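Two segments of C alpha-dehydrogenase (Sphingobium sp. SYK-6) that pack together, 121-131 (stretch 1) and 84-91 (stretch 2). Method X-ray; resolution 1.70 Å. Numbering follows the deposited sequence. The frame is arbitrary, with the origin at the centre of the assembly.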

# COMPACT_ATOMS: atom_id res chain seq x y z
N ASN A 121 7.28 5.77 11.94
CA ASN A 121 8.01 6.23 13.11
C ASN A 121 7.68 7.68 13.46
O ASN A 121 7.51 8.01 14.63
CB ASN A 121 9.52 6.08 12.89
CG ASN A 121 9.97 4.63 12.88
OD1 ASN A 121 9.24 3.72 13.29
ND2 ASN A 121 11.20 4.40 12.42
N GLY A 122 7.58 8.53 12.45
CA GLY A 122 7.23 9.92 12.69
C GLY A 122 5.81 10.05 13.20
O GLY A 122 5.55 10.75 14.19
N VAL A 123 4.89 9.37 12.53
CA VAL A 123 3.48 9.41 12.91
C VAL A 123 3.29 8.93 14.36
O VAL A 123 2.59 9.56 15.14
CB VAL A 123 2.62 8.56 11.93
CG1 VAL A 123 1.24 8.27 12.51
CG2 VAL A 123 2.49 9.28 10.60
N MET A 124 3.94 7.84 14.73
CA MET A 124 3.75 7.28 16.07
C MET A 124 4.50 8.07 17.14
O MET A 124 4.18 7.96 18.31
CB MET A 124 4.19 5.82 16.10
CG MET A 124 3.37 4.91 15.19
SD MET A 124 1.58 5.11 15.35
CE MET A 124 1.36 4.86 17.10
N THR A 125 5.50 8.85 16.73
CA THR A 125 6.24 9.66 17.70
C THR A 125 5.49 10.96 17.99
O THR A 125 5.42 11.39 19.14
CB THR A 125 7.67 10.00 17.20
OG1 THR A 125 8.41 8.79 17.02
CG2 THR A 125 8.41 10.88 18.20
N VAL A 126 4.92 11.56 16.95
CA VAL A 126 4.33 12.89 17.06
C VAL A 126 2.82 12.90 17.30
O VAL A 126 2.32 13.68 18.10
CB VAL A 126 4.63 13.71 15.78
CG1 VAL A 126 3.87 15.03 15.75
CG2 VAL A 126 6.13 13.96 15.66
N MET A 127 2.08 12.04 16.60
CA MET A 127 0.63 12.11 16.63
C MET A 127 0.05 11.88 18.04
O MET A 127 -0.90 12.56 18.44
CB MET A 127 0.05 11.11 15.62
CG MET A 127 -1.44 10.89 15.68
SD MET A 127 -1.84 9.40 16.61
CE MET A 127 -1.09 8.11 15.61
N PRO A 128 0.62 10.94 18.82
CA PRO A 128 0.14 10.81 20.20
C PRO A 128 0.39 12.04 21.07
O PRO A 128 -0.36 12.30 22.01
CB PRO A 128 0.92 9.60 20.72
CG PRO A 128 1.21 8.80 19.50
CD PRO A 128 1.49 9.81 18.43
N ARG A 129 1.45 12.80 20.77
CA ARG A 129 1.72 14.04 21.49
C ARG A 129 0.70 15.10 21.11
O ARG A 129 0.25 15.87 21.97
CB ARG A 129 3.14 14.53 21.18
CG ARG A 129 4.23 13.51 21.46
CD ARG A 129 5.60 14.13 21.26
NE ARG A 129 6.68 13.14 21.37
CZ ARG A 129 7.91 13.41 21.78
NH1 ARG A 129 8.25 14.64 22.14
NH2 ARG A 129 8.81 12.44 21.83
N MET A 130 0.33 15.14 19.84
CA MET A 130 -0.70 16.07 19.37
C MET A 130 -2.02 15.83 20.10
O MET A 130 -2.65 16.77 20.58
CB MET A 130 -0.93 15.92 17.87
CG MET A 130 0.15 16.54 17.00
SD MET A 130 -0.12 16.12 15.27
CE MET A 130 1.11 17.14 14.47
N ILE A 131 -2.43 14.56 20.17
CA ILE A 131 -3.68 14.19 20.81
C ILE A 131 -3.65 14.57 22.29
O ILE A 131 -4.60 15.16 22.81
CB ILE A 131 -3.96 12.67 20.65
CG1 ILE A 131 -4.30 12.37 19.19
CG2 ILE A 131 -5.09 12.21 21.55
CD1 ILE A 131 -4.32 10.91 18.84
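Stretch 2 84-91: PVDLLCNT

Stretch 2 lies along one flank of the helix formed by stretch 1 and runs against it. Pro84 and Val85 are extended, Asp86 turns the backbone (phi/psi -97/-39), and the chain continues as a β-strand that includes Leu88, Cys89 and Asn90; Thr91 leaves it. The strand and helix axes approach to 9.3 Å, and their N-to-C directions make an angle of 176°, so the two elements are almost exactly antiparallel. The register follows from this: Asn90 lies beside Gly122, with their CA atoms 7.0 Å apart, while Val85 lies beside Val126, CA to CA 7.3 Å. No hydrogen bond links the stretches; the contact, 312 Å² summed over both sides, is one of packing.

Leu88 covers the most surface. Its CA-to-CB bond points toward the helix, and with chi1 in t and chi2 in p Leu88 CD2 reaches 3.6 Å from Gly122 O, 4.0 Å from Val123 N and 4.0 Å from Val126 CB. A branched aliphatic side chain suits this position because it can touch both the helix backbone and a neighboring side chain. Gly122 O is not left unpaired by its apolar neighbor, since it accepts the backbone hydrogen bond from Val126 N.

Met130, one turn beyond Val126, is the helix residue with the most surface covered. Its CA-to-CB bond points sideways, but the long, flexible side chain, m at chi1 and t at chi2 and chi3, brings its end nearer to stretch 2. Met130 CE lies 3.4 Å from Asp86 O and 3.7 Å from Val85 O, so it packs against backbone where the CA-to-CB bond of Asp86 points away. Met130 CE is also 4.4 Å from Val85 CG1 and 4.5 Å from Leu88 CB, which joins it to the apolar cluster.

Val126 completes the center. With its CA-to-CB bond pointing toward stretch 2, it meets Leu88 through its CB, and Val126 CG1 lies 4.1 Å from Val85 CB. Both valines are compact and buried, and each has chi1 in t; their short branched side chains fill the space without needing a polar partner.

At the other end, Asn90 faces the helix where Gly122 has no side chain. Asn90 OD1 comes within 4.0 Å of Gly122 CA, and a CB modeled on this glycine would lie just 2.7 Å from Asn90 OD1, a clash. Glycine therefore makes room for the amide. Asn90 ND2 lies 4.0 Å from Val123 CG2 and finds its hydrogen-bonding partner elsewhere in the structure. The CA-to-CB bond of Leu87, by contrast, points away, as expected from the alternation of side chains along a strand.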

# COMPACT_ATOMS: atom_id res chain seq x y z
N PRO A 84 5.73 22.45 20.87
CA PRO A 84 5.13 21.22 20.33
C PRO A 84 4.90 21.29 18.83
O PRO A 84 4.56 22.35 18.31
CB PRO A 84 3.79 21.12 21.08
CG PRO A 84 3.94 22.01 22.28
CD PRO A 84 4.85 23.11 21.85
N VAL A 85 5.09 20.17 18.14
CA VAL A 85 4.91 20.13 16.70
C VAL A 85 3.44 20.29 16.34
O VAL A 85 2.58 19.57 16.85
CB VAL A 85 5.43 18.80 16.10
CG1 VAL A 85 5.19 18.76 14.60
CG2 VAL A 85 6.91 18.64 16.41
N ASP A 86 3.16 21.25 15.46
CA ASP A 86 1.81 21.49 14.97
C ASP A 86 1.59 20.79 13.63
O ASP A 86 0.51 20.26 13.37
CB ASP A 86 1.54 22.98 14.82
CG ASP A 86 1.54 23.71 16.15
OD1 ASP A 86 0.62 23.48 16.95
OD2 ASP A 86 2.47 24.52 16.38
N LEU A 87 2.62 20.81 12.79
CA LEU A 87 2.56 20.23 11.45
C LEU A 87 3.72 19.26 11.26
O LEU A 87 4.88 19.64 11.39
CB LEU A 87 2.62 21.34 10.39
CG LEU A 87 2.79 20.92 8.92
CD1 LEU A 87 1.64 20.05 8.46
CD2 LEU A 87 2.90 22.16 8.05
N LEU A 88 3.39 18.01 10.98
CA LEU A 88 4.40 17.00 10.67
C LEU A 88 4.38 16.69 9.18
O LEU A 88 3.34 16.31 8.63
CB LEU A 88 4.15 15.72 11.47
CG LEU A 88 5.02 14.52 11.09
CD1 LEU A 88 6.48 14.79 11.42
CD2 LEU A 88 4.54 13.26 11.78
N CYS A 89 5.52 16.87 8.52
CA CYS A 89 5.65 16.60 7.10
C CYS A 89 6.54 15.39 6.90
O CYS A 89 7.77 15.50 6.98
CB CYS A 89 6.21 17.82 6.35
SG CYS A 89 5.20 19.31 6.46
N ASN A 90 5.93 14.24 6.67
CA ASN A 90 6.66 13.01 6.39
C ASN A 90 7.00 12.94 4.91
O ASN A 90 6.22 12.40 4.12
CB ASN A 90 5.84 11.79 6.80
CG ASN A 90 5.36 11.85 8.24
OD1 ASN A 90 6.10 11.53 9.17
ND2 ASN A 90 4.11 12.23 8.43
N THR A 91 8.15 13.48 4.54
CA THR A 91 8.46 13.70 3.13
C THR A 91 9.74 12.99 2.67
O THR A 91 9.89 12.71 1.48
CB THR A 91 8.56 15.21 2.85
OG1 THR A 91 7.30 15.81 3.19
CG2 THR A 91 8.87 15.51 1.38